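Local atomic coordinates of flavodoxin (Aquifex aeolicus, PDB entry 2ARK), a protein that binds FMN and probably serves as a low-potential electron donor to a number of redox enzymes. Residues M4-V9 with V50-G55; I10-T15 with L66-M71; G84-K89 with M116-L121; G103-C108 with G138-G143; F123-Y128 with R155-R160. One frame throughout, in Å; residues are numbered along the deposited sequence.

Contact 1: residues M4-V9 with V50-G55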
# COMPACT_ATOMS: atom_id res chain seq x y z
N MSE A 4 10.25 -12.18 31.45
CA MSE A 4 8.90 -11.89 30.96
C MSE A 4 8.97 -11.37 29.53
O MSE A 4 9.96 -10.76 29.13
CB MSE A 4 8.21 -10.84 31.83
CG MSE A 4 7.87 -11.27 33.23
SE MSE A 4 7.19 -9.76 34.37
CE MSE A 4 5.19 -9.94 33.94
N GLY A 5 7.92 -11.62 28.75
CA GLY A 5 7.76 -10.96 27.46
C GLY A 5 7.65 -9.46 27.68
O GLY A 5 6.97 -9.02 28.58
N LYS A 6 8.35 -8.69 26.87
CA LYS A 6 8.41 -7.23 27.00
C LYS A 6 7.66 -6.60 25.82
O LYS A 6 8.09 -6.74 24.66
CB LYS A 6 9.87 -6.76 27.03
CG LYS A 6 10.59 -6.97 28.33
CD LYS A 6 11.95 -7.57 28.07
CE LYS A 6 13.08 -6.56 28.06
NZ LYS A 6 14.30 -7.17 27.46
N VAL A 7 6.52 -5.95 26.13
CA VAL A 7 5.66 -5.32 25.13
C VAL A 7 5.57 -3.78 25.30
O VAL A 7 5.31 -3.27 26.39
CB VAL A 7 4.25 -5.99 25.11
CG1 VAL A 7 3.23 -5.19 24.30
CG2 VAL A 7 4.34 -7.39 24.55
N LEU A 8 5.81 -3.06 24.21
CA LEU A 8 5.68 -1.59 24.18
C LEU A 8 4.43 -1.23 23.41
O LEU A 8 4.27 -1.61 22.24
CB LEU A 8 6.88 -0.95 23.47
CG LEU A 8 7.40 0.46 23.79
CD1 LEU A 8 7.91 1.11 22.52
CD2 LEU A 8 6.45 1.45 24.58
N VAL A 9 3.53 -0.53 24.07
CA VAL A 9 2.41 0.07 23.36
C VAL A 9 2.72 1.55 23.29
O VAL A 9 2.77 2.22 24.30
CB VAL A 9 1.04 -0.21 24.03
CG1 VAL A 9 -0.12 0.36 23.18
CG2 VAL A 9 0.88 -1.70 24.24
N VAL A 50 12.18 1.20 23.22
CA VAL A 50 12.10 0.39 22.01
C VAL A 50 13.13 -0.72 22.11
O VAL A 50 12.84 -1.89 21.83
CB VAL A 50 12.24 1.27 20.71
CG1 VAL A 50 12.46 0.42 19.47
CG2 VAL A 50 11.01 2.17 20.54
N LEU A 51 14.32 -0.34 22.55
CA LEU A 51 15.38 -1.31 22.88
C LEU A 51 14.95 -2.35 23.92
O LEU A 51 15.35 -3.51 23.86
CB LEU A 51 16.61 -0.56 23.38
CG LEU A 51 17.39 0.20 22.32
CD1 LEU A 51 18.32 1.22 22.98
CD2 LEU A 51 18.16 -0.81 21.45
N TRP A 52 14.15 -1.92 24.88
CA TRP A 52 13.62 -2.80 25.89
C TRP A 52 12.60 -3.78 25.30
O TRP A 52 12.59 -4.95 25.67
CB TRP A 52 13.01 -1.94 27.00
CG TRP A 52 12.26 -2.66 28.04
CD1 TRP A 52 12.76 -3.20 29.20
CD2 TRP A 52 10.84 -2.92 28.05
NE1 TRP A 52 11.75 -3.78 29.92
CE2 TRP A 52 10.56 -3.62 29.25
CE3 TRP A 52 9.78 -2.61 27.18
CZ2 TRP A 52 9.25 -4.04 29.59
CZ3 TRP A 52 8.48 -3.02 27.52
CH2 TRP A 52 8.23 -3.73 28.71
N ALA A 53 11.78 -3.33 24.35
CA ALA A 53 10.64 -4.11 23.82
C ALA A 53 11.01 -5.34 22.99
O ALA A 53 11.90 -5.29 22.14
CB ALA A 53 9.72 -3.21 23.01
N ASP A 54 10.31 -6.45 23.23
CA ASP A 54 10.37 -7.60 22.32
C ASP A 54 9.38 -7.40 21.19
O ASP A 54 9.66 -7.73 20.05
CB ASP A 54 10.07 -8.91 23.05
CG ASP A 54 11.12 -9.24 24.08
OD1 ASP A 54 12.31 -9.14 23.72
OD2 ASP A 54 10.78 -9.60 25.24
N GLY A 55 8.21 -6.86 21.55
CA GLY A 55 7.10 -6.61 20.66
C GLY A 55 6.59 -5.20 20.87
O GLY A 55 6.64 -4.68 21.98
O HOH W 1 11.43 -10.91 27.16

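Contact 2: residues I10-T15 with L66-M71. With PO4 (phosphate ion), chain G.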
# COMPACT_ATOMS: atom_id res chain seq x y z
N ILE A 10 2.95 2.05 22.08
CA ILE A 10 3.31 3.46 21.91
C ILE A 10 2.27 4.07 20.97
O ILE A 10 1.91 3.45 19.99
CB ILE A 10 4.79 3.58 21.39
CG1 ILE A 10 5.25 5.01 21.35
CG2 ILE A 10 5.02 2.89 20.00
CD1 ILE A 10 6.49 5.16 20.39
N TYR A 11 1.73 5.25 21.30
CA TYR A 11 0.61 5.83 20.48
C TYR A 11 0.73 7.35 20.36
O TYR A 11 1.29 8.01 21.23
CB TYR A 11 -0.78 5.45 21.06
CG TYR A 11 -0.98 6.07 22.41
CD1 TYR A 11 -1.64 7.28 22.55
CD2 TYR A 11 -0.42 5.50 23.55
CE1 TYR A 11 -1.75 7.90 23.80
CE2 TYR A 11 -0.54 6.09 24.79
CZ TYR A 11 -1.21 7.28 24.91
OH TYR A 11 -1.30 7.87 26.14
N ASP A 12 0.24 7.88 19.24
CA ASP A 12 -0.10 9.27 19.11
C ASP A 12 -1.62 9.37 19.15
O ASP A 12 -2.32 8.36 19.00
CB ASP A 12 0.45 9.84 17.80
CG ASP A 12 0.46 11.37 17.77
OD1 ASP A 12 0.07 11.99 18.77
OD2 ASP A 12 0.81 11.97 16.75
N THR A 13 -2.15 10.58 19.34
CA THR A 13 -3.60 10.80 19.34
C THR A 13 -3.95 12.29 19.04
O THR A 13 -3.24 13.20 19.45
CB THR A 13 -4.24 10.28 20.70
OG1 THR A 13 -5.66 10.34 20.62
CG2 THR A 13 -3.75 11.10 21.92
N ARG A 14 -5.02 12.55 18.30
CA ARG A 14 -5.56 13.92 18.29
C ARG A 14 -6.61 14.22 19.34
O ARG A 14 -6.53 15.27 19.97
CB ARG A 14 -5.99 14.46 16.91
CG ARG A 14 -6.39 13.48 15.81
CD ARG A 14 -7.41 14.18 14.82
NE ARG A 14 -6.91 15.00 13.69
CZ ARG A 14 -5.65 15.40 13.47
NH1 ARG A 14 -4.65 15.08 14.31
NH2 ARG A 14 -5.38 16.13 12.37
N THR A 15 -7.57 13.31 19.54
CA THR A 15 -8.71 13.55 20.44
C THR A 15 -8.79 12.63 21.64
O THR A 15 -9.61 12.86 22.54
CB THR A 15 -10.07 13.41 19.73
OG1 THR A 15 -10.16 12.10 19.13
CG2 THR A 15 -10.22 14.49 18.69
N LEU A 66 -2.76 8.18 6.81
CA LEU A 66 -1.41 7.78 7.19
C LEU A 66 -1.17 7.98 8.69
O LEU A 66 -1.92 8.72 9.34
CB LEU A 66 -0.36 8.61 6.41
CG LEU A 66 -0.27 8.49 4.88
CD1 LEU A 66 0.78 9.41 4.27
CD2 LEU A 66 -0.03 7.07 4.41
N VAL A 67 -0.11 7.31 9.20
CA VAL A 67 0.53 7.68 10.48
C VAL A 67 0.61 9.19 10.63
O VAL A 67 0.83 9.90 9.64
CB VAL A 67 2.04 7.37 10.60
CG1 VAL A 67 2.37 6.53 11.86
CG2 VAL A 67 2.72 6.97 9.31
N SER A 68 0.53 9.65 11.88
CA SER A 68 0.69 11.05 12.17
C SER A 68 2.14 11.50 12.01
O SER A 68 3.11 10.68 12.05
CB SER A 68 0.23 11.33 13.59
OG SER A 68 1.17 10.84 14.49
N TRP A 69 2.31 12.79 11.84
CA TRP A 69 3.63 13.33 11.66
C TRP A 69 4.49 13.17 12.93
O TRP A 69 5.73 13.00 12.81
CB TRP A 69 3.56 14.78 11.14
CG TRP A 69 3.21 15.84 12.13
CD1 TRP A 69 1.99 16.43 12.30
CD2 TRP A 69 4.11 16.50 13.06
NE1 TRP A 69 2.07 17.41 13.28
CE2 TRP A 69 3.34 17.44 13.79
CE3 TRP A 69 5.48 16.36 13.37
CZ2 TRP A 69 3.90 18.25 14.80
CZ3 TRP A 69 6.03 17.15 14.38
CH2 TRP A 69 5.24 18.10 15.07
N LYS A 70 3.86 13.21 14.11
CA LYS A 70 4.62 13.04 15.35
C LYS A 70 5.10 11.59 15.49
O LYS A 70 6.22 11.37 15.94
CB LYS A 70 3.88 13.56 16.62
CG LYS A 70 4.06 15.08 16.90
CD LYS A 70 3.54 15.46 18.28
CE LYS A 70 3.57 16.96 18.56
NZ LYS A 70 2.92 17.37 19.89
N MSE A 71 4.30 10.61 15.07
CA MSE A 71 4.78 9.25 15.10
C MSE A 71 5.88 9.01 14.06
O MSE A 71 6.88 8.36 14.35
CB MSE A 71 3.65 8.24 14.95
CG MSE A 71 4.11 6.82 15.12
SE MSE A 71 4.72 6.41 17.00
CE MSE A 71 3.00 6.45 17.95
P PO4 G . -7.30 10.10 18.08
O1 PO4 G . -8.07 9.63 16.87
O2 PO4 G . -6.80 11.47 17.82
O3 PO4 G . -8.17 10.24 19.27
O4 PO4 G . -6.13 9.24 18.35
O HOH W 2 1.11 14.31 14.90

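Contact 3: residues G84-K89 with M116-L121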
# COMPACT_ATOMS: atom_id res chain seq x y z
N GLY A 84 19.00 -0.40 11.77
CA GLY A 84 19.96 -1.37 11.26
C GLY A 84 20.47 -2.27 12.35
O GLY A 84 21.06 -3.28 12.06
N GLU A 85 20.25 -1.91 13.61
CA GLU A 85 20.77 -2.73 14.70
C GLU A 85 19.66 -3.22 15.63
O GLU A 85 19.94 -3.73 16.73
CB GLU A 85 21.87 -1.99 15.49
CG GLU A 85 21.32 -0.94 16.47
CD GLU A 85 22.39 -0.27 17.35
OE1 GLU A 85 23.25 -0.98 17.91
OE2 GLU A 85 22.37 0.98 17.49
N ILE A 86 18.41 -3.10 15.21
CA ILE A 86 17.31 -3.60 16.03
C ILE A 86 16.36 -4.52 15.26
O ILE A 86 15.21 -4.63 15.62
CB ILE A 86 16.49 -2.47 16.77
CG1 ILE A 86 15.95 -1.44 15.79
CG2 ILE A 86 17.35 -1.81 17.84
CD1 ILE A 86 15.02 -0.46 16.39
N ASP A 87 16.87 -5.18 14.21
CA ASP A 87 16.08 -6.10 13.39
C ASP A 87 15.49 -7.24 14.19
O ASP A 87 16.10 -7.69 15.16
CB ASP A 87 16.95 -6.71 12.30
CG ASP A 87 17.51 -5.68 11.32
OD1 ASP A 87 18.20 -4.74 11.76
OD2 ASP A 87 17.27 -5.84 10.10
N GLY A 88 14.30 -7.69 13.79
CA GLY A 88 13.71 -8.88 14.40
C GLY A 88 12.88 -8.64 15.65
O GLY A 88 12.50 -9.59 16.34
N LYS A 89 12.59 -7.37 15.96
CA LYS A 89 11.54 -7.07 16.91
C LYS A 89 10.25 -7.41 16.22
O LYS A 89 10.21 -7.43 14.99
CB LYS A 89 11.56 -5.61 17.38
CG LYS A 89 12.58 -5.38 18.46
CD LYS A 89 12.72 -3.92 18.83
CE LYS A 89 14.11 -3.70 19.42
NZ LYS A 89 14.33 -4.54 20.62
N MSE A 116 8.42 -2.24 9.08
CA MSE A 116 9.18 -3.18 8.27
C MSE A 116 10.51 -2.63 7.88
O MSE A 116 11.49 -3.36 7.73
CB MSE A 116 8.42 -3.62 7.04
CG MSE A 116 7.42 -4.67 7.38
SE MSE A 116 6.54 -5.42 5.79
CE MSE A 116 5.41 -3.76 5.24
N ASN A 117 10.54 -1.31 7.72
CA ASN A 117 11.75 -0.67 7.28
C ASN A 117 12.87 -0.86 8.30
O ASN A 117 14.04 -0.92 7.93
CB ASN A 117 11.48 0.81 7.04
CG ASN A 117 12.49 1.44 6.13
OD1 ASN A 117 13.55 1.89 6.59
ND2 ASN A 117 12.16 1.52 4.84
N PHE A 118 12.51 -1.02 9.57
CA PHE A 118 13.48 -1.26 10.62
C PHE A 118 13.84 -2.74 10.77
O PHE A 118 14.51 -3.12 11.73
CB PHE A 118 12.97 -0.72 11.96
CG PHE A 118 13.21 0.75 12.17
CD1 PHE A 118 12.29 1.69 11.69
CD2 PHE A 118 14.34 1.19 12.85
CE1 PHE A 118 12.49 3.06 11.89
CE2 PHE A 118 14.57 2.56 13.06
CZ PHE A 118 13.62 3.50 12.58
N GLY A 119 13.37 -3.57 9.85
CA GLY A 119 13.69 -4.96 9.84
C GLY A 119 12.89 -5.76 10.85
O GLY A 119 13.25 -6.90 11.16
N PHE A 120 11.80 -5.16 11.35
CA PHE A 120 10.88 -5.86 12.26
C PHE A 120 10.05 -6.91 11.52
O PHE A 120 9.82 -6.81 10.32
CB PHE A 120 9.93 -4.87 12.95
CG PHE A 120 10.62 -3.82 13.80
CD1 PHE A 120 11.98 -3.91 14.11
CD2 PHE A 120 9.87 -2.78 14.33
CE1 PHE A 120 12.59 -2.97 14.91
CE2 PHE A 120 10.45 -1.82 15.16
CZ PHE A 120 11.82 -1.90 15.45
N LEU A 121 9.62 -7.92 12.26
CA LEU A 121 8.65 -8.91 11.79
C LEU A 121 7.28 -8.34 12.18
O LEU A 121 7.02 -8.13 13.39
CB LEU A 121 8.85 -10.25 12.49
CG LEU A 121 9.92 -11.32 12.22
CD1 LEU A 121 9.50 -12.19 11.05
CD2 LEU A 121 11.36 -10.79 12.01
O HOH W 3 17.17 -2.37 12.39

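Contact 4: residues G103-C108 with G138-G143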
# COMPACT_ATOMS: atom_id res chain seq x y z
N GLY A 103 -10.01 5.26 5.99
CA GLY A 103 -8.59 5.02 5.72
C GLY A 103 -7.83 4.44 6.86
O GLY A 103 -6.62 4.53 6.87
N ASN A 104 -8.52 3.84 7.82
CA ASN A 104 -7.85 3.23 8.98
C ASN A 104 -7.00 1.98 8.71
O ASN A 104 -6.03 1.74 9.44
CB ASN A 104 -8.78 3.03 10.19
CG ASN A 104 -10.11 2.35 9.84
OD1 ASN A 104 -11.16 2.72 10.40
ND2 ASN A 104 -10.08 1.36 8.97
N GLU A 105 -7.37 1.21 7.68
CA GLU A 105 -6.54 0.06 7.29
C GLU A 105 -5.33 0.55 6.53
O GLU A 105 -4.26 -0.02 6.67
CB GLU A 105 -7.30 -0.98 6.48
CG GLU A 105 -8.51 -1.55 7.22
CD GLU A 105 -9.36 -2.41 6.31
OE1 GLU A 105 -9.33 -2.20 5.07
OE2 GLU A 105 -10.07 -3.29 6.82
N VAL A 106 -5.51 1.59 5.72
CA VAL A 106 -4.43 2.19 4.97
C VAL A 106 -3.44 2.88 5.94
O VAL A 106 -2.24 2.82 5.72
CB VAL A 106 -4.96 3.16 3.89
CG1 VAL A 106 -3.83 3.80 3.11
CG2 VAL A 106 -5.90 2.43 2.93
N ALA A 107 -3.94 3.51 7.01
CA ALA A 107 -3.03 4.09 8.02
C ALA A 107 -2.20 3.01 8.72
O ALA A 107 -1.00 3.19 8.90
CB ALA A 107 -3.80 4.95 9.07
N CYS A 108 -2.87 1.91 9.11
CA CYS A 108 -2.23 0.70 9.56
C CYS A 108 -1.13 0.21 8.60
O CYS A 108 0.01 0.01 9.03
CB CYS A 108 -3.27 -0.38 9.81
SG CYS A 108 -4.08 -0.17 11.39
N GLY A 138 -4.39 -4.73 11.55
CA GLY A 138 -4.20 -4.08 12.84
C GLY A 138 -5.57 -3.75 13.36
O GLY A 138 -6.56 -3.83 12.62
N ALA A 139 -5.64 -3.38 14.63
CA ALA A 139 -6.93 -2.97 15.19
C ALA A 139 -7.35 -1.61 14.62
O ALA A 139 -6.58 -0.67 14.61
CB ALA A 139 -6.86 -2.97 16.74
N VAL A 140 -8.57 -1.51 14.09
CA VAL A 140 -9.08 -0.27 13.50
C VAL A 140 -10.51 0.01 14.05
O VAL A 140 -11.28 -0.93 14.30
CB VAL A 140 -9.07 -0.31 11.91
CG1 VAL A 140 -7.62 -0.42 11.36
CG2 VAL A 140 -9.96 -1.47 11.36
N VAL A 141 -10.84 1.29 14.25
CA VAL A 141 -12.13 1.72 14.75
C VAL A 141 -12.44 3.08 14.12
O VAL A 141 -11.52 3.82 13.75
CB VAL A 141 -12.13 1.86 16.34
CG1 VAL A 141 -13.46 2.38 16.82
CG2 VAL A 141 -11.84 0.50 17.04
N ALA A 142 -13.71 3.41 13.95
CA ALA A 142 -14.04 4.79 13.65
C ALA A 142 -14.43 5.50 14.95
O ALA A 142 -15.33 5.03 15.69
CB ALA A 142 -15.13 4.88 12.61
N GLY A 143 -13.74 6.59 15.27
CA GLY A 143 -13.93 7.28 16.55
C GLY A 143 -13.41 6.50 17.75
O GLY A 143 -12.40 5.80 17.66

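Contact 5: residues F123-Y128 with R155-R160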
# COMPACT_ATOMS: atom_id res chain seq x y z
N PHE A 123 2.79 -8.14 11.65
CA PHE A 123 1.65 -9.04 11.51
C PHE A 123 0.33 -8.25 11.75
O PHE A 123 0.33 -7.15 12.33
CB PHE A 123 1.78 -10.20 12.53
CG PHE A 123 1.61 -9.75 13.95
CD1 PHE A 123 2.68 -9.20 14.66
CD2 PHE A 123 0.37 -9.82 14.58
CE1 PHE A 123 2.50 -8.76 16.00
CE2 PHE A 123 0.20 -9.37 15.90
CZ PHE A 123 1.26 -8.83 16.58
N GLY A 124 -0.77 -8.85 11.29
CA GLY A 124 -2.13 -8.48 11.68
C GLY A 124 -2.79 -9.74 12.25
O GLY A 124 -2.12 -10.77 12.43
N VAL A 125 -4.09 -9.67 12.54
CA VAL A 125 -4.79 -10.76 13.23
C VAL A 125 -5.96 -11.31 12.47
O VAL A 125 -6.80 -10.57 11.99
CB VAL A 125 -5.23 -10.34 14.67
CG1 VAL A 125 -6.03 -11.44 15.33
CG2 VAL A 125 -4.03 -9.99 15.52
N THR A 126 -6.03 -12.63 12.35
CA THR A 126 -7.12 -13.29 11.62
C THR A 126 -8.42 -13.34 12.42
O THR A 126 -9.51 -13.31 11.85
CB THR A 126 -6.75 -14.73 11.28
OG1 THR A 126 -6.18 -15.35 12.43
CG2 THR A 126 -5.73 -14.79 10.12
N ASP A 127 -8.30 -13.43 13.74
CA ASP A 127 -9.46 -13.55 14.64
C ASP A 127 -10.63 -12.66 14.27
O ASP A 127 -10.47 -11.48 13.99
CB ASP A 127 -9.07 -13.24 16.09
CG ASP A 127 -8.00 -14.14 16.60
OD1 ASP A 127 -7.32 -14.79 15.75
OD2 ASP A 127 -7.85 -14.22 17.83
N TYR A 128 -11.82 -13.26 14.25
CA TYR A 128 -13.05 -12.50 14.26
C TYR A 128 -13.55 -12.38 15.69
O TYR A 128 -13.78 -13.35 16.41
CB TYR A 128 -14.11 -13.12 13.40
CG TYR A 128 -14.06 -12.71 11.97
CD1 TYR A 128 -12.97 -13.06 11.15
CD2 TYR A 128 -15.13 -12.00 11.40
CE1 TYR A 128 -12.94 -12.71 9.79
CE2 TYR A 128 -15.12 -11.66 10.05
CZ TYR A 128 -14.02 -12.01 9.26
OH TYR A 128 -14.02 -11.68 7.93
N ARG A 155 -8.11 -5.27 22.44
CA ARG A 155 -7.57 -6.28 23.31
C ARG A 155 -6.90 -7.42 22.54
O ARG A 155 -5.79 -7.83 22.89
CB ARG A 155 -8.68 -6.81 24.19
CG ARG A 155 -9.24 -5.83 25.20
CD ARG A 155 -10.06 -6.61 26.27
NE ARG A 155 -10.91 -5.69 27.02
CZ ARG A 155 -12.20 -5.48 26.78
NH1 ARG A 155 -12.83 -6.15 25.80
NH2 ARG A 155 -12.89 -4.60 27.52
N ARG A 156 -7.56 -7.93 21.50
CA ARG A 156 -7.01 -9.06 20.76
C ARG A 156 -5.62 -8.80 20.14
O ARG A 156 -4.75 -9.69 20.15
CB ARG A 156 -7.97 -9.57 19.68
CG ARG A 156 -7.53 -10.90 19.07
CD ARG A 156 -7.51 -12.02 20.16
NE ARG A 156 -8.72 -11.91 20.96
CZ ARG A 156 -9.87 -12.52 20.68
NH1 ARG A 156 -10.90 -12.32 21.46
NH2 ARG A 156 -9.97 -13.33 19.65
N LEU A 157 -5.44 -7.59 19.60
CA LEU A 157 -4.15 -7.17 19.08
C LEU A 157 -3.02 -7.36 20.09
O LEU A 157 -2.02 -7.98 19.78
CB LEU A 157 -4.20 -5.73 18.60
CG LEU A 157 -2.92 -5.36 17.80
CD1 LEU A 157 -2.84 -6.04 16.37
CD2 LEU A 157 -2.77 -3.87 17.73
N GLY A 158 -3.19 -6.81 21.30
CA GLY A 158 -2.19 -6.89 22.35
C GLY A 158 -1.96 -8.32 22.80
O GLY A 158 -0.81 -8.70 23.08
N ARG A 159 -3.05 -9.08 22.89
CA ARG A 159 -3.07 -10.52 23.18
C ARG A 159 -2.19 -11.31 22.20
O ARG A 159 -1.34 -12.09 22.62
CB ARG A 159 -4.50 -11.05 23.03
CG ARG A 159 -4.96 -12.14 23.97
CD ARG A 159 -3.96 -13.23 24.32
NE ARG A 159 -3.94 -13.36 25.76
CZ ARG A 159 -4.37 -14.38 26.50
NH1 ARG A 159 -4.83 -15.50 25.97
NH2 ARG A 159 -4.30 -14.27 27.80
N ARG A 160 -2.45 -11.12 20.90
CA ARG A 160 -1.70 -11.82 19.88
C ARG A 160 -0.24 -11.35 19.85
O ARG A 160 0.67 -12.16 19.65
CB ARG A 160 -2.38 -11.69 18.51
CG ARG A 160 -1.86 -12.67 17.42
CD ARG A 160 -1.95 -14.17 17.75
NE ARG A 160 -3.15 -14.55 18.51
CZ ARG A 160 -4.39 -14.63 18.00
NH1 ARG A 160 -4.63 -14.37 16.72
NH2 ARG A 160 -5.40 -14.97 18.80
O HOH W 4 -12.70 -14.10 18.73

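Contact 1: residues M4-V9 with V50-G55
Lys-6 lays the aliphatic part of its side chain over one face of the Trp-52 indole, while its backbone is held by Asp-54 and Gly-55. Lys-6 CB sits almost directly above the Trp-52 six-membered ring, 3.7 Å from the centroid, a CH-pi contact. Lys-6 CG is displaced toward the rim, 3.5 Å from Trp-52 CZ2. Bends at chi2 (134°) and chi3 (98°) carry CD and CE past the indole, and Lys-6 NZ ends 5.0 Å from the centroid of the Trp-52 five-membered ring in a cation-pi arrangement. At the indole edge, in its plane, Val-7 O faces Trp-52 CZ3 at 3.4 Å.

Backbone bonds hold the lysine over the ring. Lys-6 O accepts two N-H groups, from Gly-55 N at 3.1 Å and from Asp-54 N at 2.7 Å, the latter tilted from the carbonyl plane. Lys-6 N donates to Asp-54 OD2 (3.1 Å), on the anti side of the carboxylate. Leu-8 N bonds to Gly-55 O at 2.9 Å, completing the parallel bridge between Val-7 and Gly-55. Leu-8 rests on the CB of Ala-53 and on Val-50 CG2.

The contact closes a beta-alpha-beta crossover: from strand 35-41 through helix 47-52 the chain enters strand 55-61, with strand 5-11 between the two strands. Arg-38 of strand 35-41 makes a further cation-pi contact with Trp-52, and Val-7 packs against helices 17-30 and 148-168.

Contact 2: residues I10-T15 with L66-M71
Asp-12 and Ser-68 join the end of strand 5-11, where the flavodoxin phosphate-binding loop begins, to the start of helix 69-78. With CG of Asp-12 anti to the backbone N (chi1 -165°), the carboxylate reaches Ser-68, whose OG donates to OD2 at 2.6 Å through the anti lone pair. Ser-68 OG, between its own backbone N and carbonyl carbon (chi1 74°), also accepts from Met-71 N at 3.2 Å and so caps the helix. A water bridges Asp-12 OD2 to Lys-70 N. The other oxygen, Asp-12 OD1, takes Thr-13 N at 2.7 Å from above the carboxylate plane. An alanine at Asp-12 would probably leave Ser-68 OG and the bridging water without their acceptor and Thr-13 N without its side-chain mate.

Met-71, a selenomethionine, packs against the strand. Its chain bends at chi2 and chi3, and Met-71 CE lies 3.4 Å from Asp-12 N. Met-71 SE meets Ile-10 CD1 at 4.0 Å.

Further along the loop a phosphate ion, probably from the crystallisation liquor, occupies a position consistent with the FMN phosphate site of flavodoxins, though some of its contacts are doubtfully short; Thr-15 OG1 donates to its O3 at 2.7 Å.

Contact 3: residues G84-K89 with M116-L121
Two turns that lead into neighbouring parallel strands of the flavodoxin sheet run together here, Gly-88 meeting Gly-119 and Lys-89 meeting Leu-121. Gly-88 N donates to Gly-119 O at 2.9 Å, from well above the carbonyl plane, and Leu-121 N donates to Lys-89 O at 2.8 Å. Gly-119 has positive phi, and a CB there would collide with Asp-87 OD2.

Between Lys-89 and Phe-118 lies the Phe-120 ring: Lys-89 CB is over one face, 3.9 Å from its centroid in a CH-pi contact, and Phe-118 CB over the opposite face. At the ring edge Ile-86 O comes to 3.2 Å from Phe-120 CE1. Ile-86 CG1 lies between its backbone N and carbonyl carbon (chi1 56°), and beyond it Ile-86 CD1 touches Phe-120 CZ at 3.6 Å and Phe-118 CD2 at 4.0 Å. One water links both segments, accepting from Gly-84 N and Ile-86 N and donating to Asp-87 OD1 and Phe-118 O. Asp-87 OD2 bonds to Thr-126 of the third subunit.

The turns enter strands 90-97 and 121-128, the second reached from helix 104-117. Lys-89 NZ bonds to Ala-53 O, just after helix 47-52, on whose Val-50 and Leu-51 Ile-86 packs.

Contact 4: residues G103-C108 with G138-G143
A chi1 of 49° sets CG of Asn-104 between its backbone N and carbonyl carbon, and a chi1 of -64° turns CG1 of Val-140 anti to its carbonyl carbon; together these bring the amide and the valine against each other, their side chains crossing at about a right angle. Asn-104 CG lies 3.5 Å from Val-140 CB, and its ND2 stands 3.7 Å from Val-140 CG2. Val-140 CG1 lies 3.3 Å from Asn-104 O, in the first turn of the helix. Val-140 CG1 also meets Cys-108 SG at 3.5 Å, so one methyl group touches both Asn-104 and the residue one turn further on. Cys-108 SG packs on Gly-138 CA at 4.2 Å; a CB at Gly-138 would press on the sulfur and on the preceding carbonyl oxygen.

No hydrogen bond joins the two segments. Asn-104 OD1 finds its partner outside them, in Ser-97 OG. An alanine in place of Asn-104 would probably leave that serine hydroxyl without this partner and open a gap beside Val-140 CB and CG2, although the contact of CB itself would remain. Glu-105, beside Val-140 CG1, turns to the fourth subunit, where its OE2 bonds to the Gly-103 N of that chain.

The start of helix 104-117 thus packs against strand 139-142; the axes of 104-108 and 139-142 come within 8.5 Å, their N-to-C directions 145° apart. Cys-108 also touches strand 90-97, with which strand 139-142 pairs, while Ala-139 and Val-141 rest on Met-21 of helix 17-30.

Contact 5: residues F123-Y128 with R155-R160
Asp-127 and Arg-160 meet tip to tip, and around them Arg-156 completes a salt-bridge network between strand 121-128 and helix 148-168. Arg-160 CG is anti to the backbone N (chi1 -166°), and bends at chi2 and chi3 turn the chain toward Asp-127. Arg-160 grips end-on with two nitrogens: NH1 donates to Asp-127 OD1 at 2.9 Å in a nearly straight bond (173°) within the guanidinium plane, and NH2 donates to OD2 at 2.7 Å. The two planes are turned 52° apart, and OD1 is met from above the carboxylate plane and OD2 on its syn side. Arg-156 NH2 approaches Asp-127 OD2 from the anti side at 2.9 Å, which gives this oxygen two charged donors and would favour the ionised acid.

Next to the charges the packing is largely apolar. Val-125 CG2 presses on Arg-160 CB at 3.8 Å and on Leu-157 CD1 at 4.2 Å, while its CG1 lies 3.5 Å from Arg-160 NH1. Phe-123 CE2 makes a looser touch with Arg-160 CG at 4.2 Å.

The partly exposed side belongs to Arg-156, where a water links its NH2 to Tyr-128 O and Glu-152 pairs with its NH1.

Further charges extend the network: Glu-163 binds Arg-160 NE, and Arg-185 binds Asp-127 OD1. Helix 148-168 thus packs on a face of the sheet beside strand 121-128, Leu-157 reaching Cys-92 and Phe-94 of strand 90-97 and Leu-135 of strand 133-135.

All five contacts belong to one flavodoxin-like alpha/beta domain, built on a parallel sheet. Contacts 1 and 2 share strand 5-11, their centres about 19 Å apart, and their segments alternate along the chain. Contact 3 follows contact 1 and touches it through Lys-89 and Ala-53. Contacts 3 and 4 use the two ends of helix 104-117, about 23 Å between centres, and again alternate. Contact 5 starts just after contact 3 and touches contact 4 where Leu-157 meets Gly-138 and Ala-139. Contacts 2 and 4, centres about 12 Å apart, meet at Leu-66 and Ala-107. Contacts 4 and 5 thus pack helices on the sheet, contact 3 joins turns, and contact 2 includes the start of the phosphate-binding loop.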